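PDB 5GIZ: putative hemin transport system, substrate-binding protein from Burkholderia cenocepacia J2315, which binds heme in the periplasm and probably delivers it to the inner-membrane transporter of a bacterial heme-acquisition system. Local coordinates for residues G167-A172 with F188-P193. Residues are numbered along the deposited sequence; the frame is centred on the assembly and turned at random.
Sequences GQRTAA and FDHYKP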
loop_
_atom_site.group_PDB
_atom_site.type_symbol
_atom_site.label_atom_id
_atom_site.label_comp_id
_atom_site.label_asym_id
_atom_site.label_seq_id
_atom_site.Cartn_x
_atom_site.Cartn_y
_atom_site.Cartn_z
ATOM N N GLY A 167 -13.684 1.153 -4.997
ATOM C CA GLY A 167 -14.028 1.263 -6.397
ATOM C C GLY A 167 -12.771 1.465 -7.227
ATOM O O GLY A 167 -11.714 0.923 -6.921
ATOM N N GLN A 168 -12.906 2.203 -8.323
ATOM C CA GLN A 168 -11.769 2.460 -9.172
ATOM C C GLN A 168 -10.861 3.557 -8.589
ATOM O O GLN A 168 -11.210 4.224 -7.600
ATOM C CB GLN A 168 -12.254 2.777 -10.580
ATOM C CG GLN A 168 -12.702 1.524 -11.354
ATOM C CD GLN A 168 -13.934 0.832 -10.792
ATOM O OE1 GLN A 168 -15.064 1.331 -10.867
ATOM N NE2 GLN A 168 -13.716 -0.363 -10.225
ATOM N N ARG A 169 -9.692 3.722 -9.211
ATOM C CA ARG A 169 -8.685 4.718 -8.788
ATOM C C ARG A 169 -8.229 4.444 -7.375
ATOM O O ARG A 169 -7.831 5.357 -6.637
ATOM C CB ARG A 169 -9.198 6.148 -8.876
ATOM C CG ARG A 169 -9.537 6.602 -10.282
ATOM C CD ARG A 169 -9.810 8.086 -10.149
ATOM N NE ARG A 169 -10.234 8.753 -11.377
ATOM C CZ ARG A 169 -9.574 9.753 -11.956
ATOM N NH1 ARG A 169 -8.432 10.223 -11.445
ATOM N NH2 ARG A 169 -10.064 10.284 -13.058
ATOM N N THR A 170 -8.234 3.161 -6.998
ATOM C CA THR A 170 -7.738 2.743 -5.675
ATOM C C THR A 170 -6.571 1.752 -5.841
ATOM O O THR A 170 -6.432 1.033 -6.850
ATOM C CB THR A 170 -8.796 2.081 -4.798
ATOM O OG1 THR A 170 -9.280 0.905 -5.472
ATOM C CG2 THR A 170 -9.918 3.005 -4.511
ATOM N N ALA A 171 -5.775 1.638 -4.766
ATOM C CA ALA A 171 -4.708 0.644 -4.714
ATOM C C ALA A 171 -5.313 -0.748 -4.860
ATOM O O ALA A 171 -4.784 -1.592 -5.560
ATOM C CB ALA A 171 -3.952 0.747 -3.376
ATOM N N ALA A 172 -6.397 -1.009 -4.118
ATOM C CA ALA A 172 -7.024 -2.315 -4.153
ATOM C C ALA A 172 -7.506 -2.714 -5.559
ATOM O O ALA A 172 -7.317 -3.845 -5.980
ATOM C CB ALA A 172 -8.197 -2.360 -3.176
ATOM N N PHE A 188 -17.804 3.693 -9.728
ATOM C CA PHE A 188 -17.437 4.824 -8.917
ATOM C C PHE A 188 -15.950 4.741 -8.593
ATOM O O PHE A 188 -15.346 3.656 -8.653
ATOM C CB PHE A 188 -18.240 4.861 -7.610
ATOM C CG PHE A 188 -17.990 3.681 -6.705
ATOM C CD1 PHE A 188 -18.684 2.514 -6.894
ATOM C CD2 PHE A 188 -17.092 3.761 -5.676
ATOM C CE1 PHE A 188 -18.459 1.406 -6.066
ATOM C CE2 PHE A 188 -16.854 2.680 -4.853
ATOM C CZ PHE A 188 -17.533 1.497 -5.039
ATOM N N ASP A 189 -15.385 5.878 -8.206
ATOM C CA ASP A 189 -13.996 5.978 -7.771
ATOM C C ASP A 189 -13.897 6.045 -6.256
ATOM O O ASP A 189 -14.827 6.503 -5.581
ATOM C CB ASP A 189 -13.344 7.220 -8.356
ATOM C CG ASP A 189 -13.263 7.151 -9.859
ATOM O OD1 ASP A 189 -13.318 6.026 -10.418
ATOM O OD2 ASP A 189 -13.192 8.223 -10.492
ATOM N N HIS A 190 -12.729 5.638 -5.754
ATOM C CA HIS A 190 -12.364 5.735 -4.361
ATOM C C HIS A 190 -13.203 4.819 -3.532
ATOM O O HIS A 190 -13.625 3.760 -4.029
ATOM C CB HIS A 190 -12.340 7.196 -3.896
ATOM C CG HIS A 190 -11.619 8.074 -4.871
ATOM N ND1 HIS A 190 -10.330 7.799 -5.279
ATOM C CD2 HIS A 190 -12.026 9.144 -5.587
ATOM C CE1 HIS A 190 -9.966 8.685 -6.188
ATOM N NE2 HIS A 190 -10.973 9.519 -6.384
ATOM N N TYR A 191 -13.344 5.126 -2.257
ATOM C CA TYR A 191 -14.061 4.252 -1.332
ATOM C C TYR A 191 -15.485 4.736 -1.162
ATOM O O TYR A 191 -15.731 5.948 -1.155
ATOM C CB TYR A 191 -13.299 4.196 0.003
ATOM C CG TYR A 191 -12.052 3.329 -0.052
ATOM C CD1 TYR A 191 -12.165 1.964 0.114
ATOM C CD2 TYR A 191 -10.774 3.864 -0.250
ATOM C CE1 TYR A 191 -11.065 1.150 0.083
ATOM C CE2 TYR A 191 -9.658 3.042 -0.297
ATOM C CZ TYR A 191 -9.829 1.677 -0.135
ATOM O OH TYR A 191 -8.782 0.773 -0.141
ATOM N N LYS A 192 -16.445 3.829 -1.011
ATOM C CA LYS A 192 -17.815 4.209 -0.704
ATOM C C LYS A 192 -18.439 3.155 0.221
ATOM O O LYS A 192 -18.062 1.967 0.134
ATOM C CB LYS A 192 -18.590 4.413 -2.025
ATOM C CG LYS A 192 -19.934 3.717 -2.154
ATOM C CD LYS A 192 -20.329 3.411 -3.602
ATOM C CE LYS A 192 -20.363 4.618 -4.511
ATOM N NZ LYS A 192 -21.467 5.533 -4.133
ATOM N N PRO A 193 -19.345 3.574 1.138
ATOM C CA PRO A 193 -20.106 2.607 1.939
ATOM C C PRO A 193 -20.922 1.686 1.062
ATOM O O PRO A 193 -21.608 2.147 0.130
ATOM C CB PRO A 193 -21.007 3.490 2.803
ATOM C CG PRO A 193 -20.215 4.741 2.973
ATOM C CD PRO A 193 -19.539 4.958 1.640
#
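Three nearly straight backbone hydrogen bonds tie the segments together. Gln-168 is held through both its polar backbone atoms: its N reaches Phe-188 O at 2.9 Å, in the carbonyl plane, and its O takes a bond from His-190 N at 2.8 Å. Gly-167 N adds the third, to His-190 O at 2.8 Å, nearly along the C=O axis. Gly-167 CA lies against the Phe-188 ring, 3.5 Å from CE2, and against Phe-188 O. On the outer side the extended Arg-169 chain crosses Asp-189 obliquely, and NE makes a weak, bent salt-bridge contact with OD2 (3.1 Å, 120° at the hydrogen). Thr-170 CG2 lies against His-190 CA and over one face of the Tyr-191 ring, toward its rim.

Strands 162-166 and 191-193 pair antiparallel in the mixed sheet of one lobe of this periplasmic binding protein; just beyond, the backbones turn and stay joined by a single bridge, Gln-168 with Asp-189, leading to helix 171-178. In heme-bound BhuT, Ala-171, Ala-172 and Tyr-191 contact heme; this chain is the apo form.

Behind this, Thr-170 is the N-cap: OG1 sits between the backbone N and the carbonyl carbon (chi1 60°), from where it caps Asp-173 N and donates to Gly-167 O at 2.8 Å. Gln-168, bent at chi2 (66°), bonds Gly-187 N through OE1, while NE2 grips Met-185 O and Asp-173 OD1.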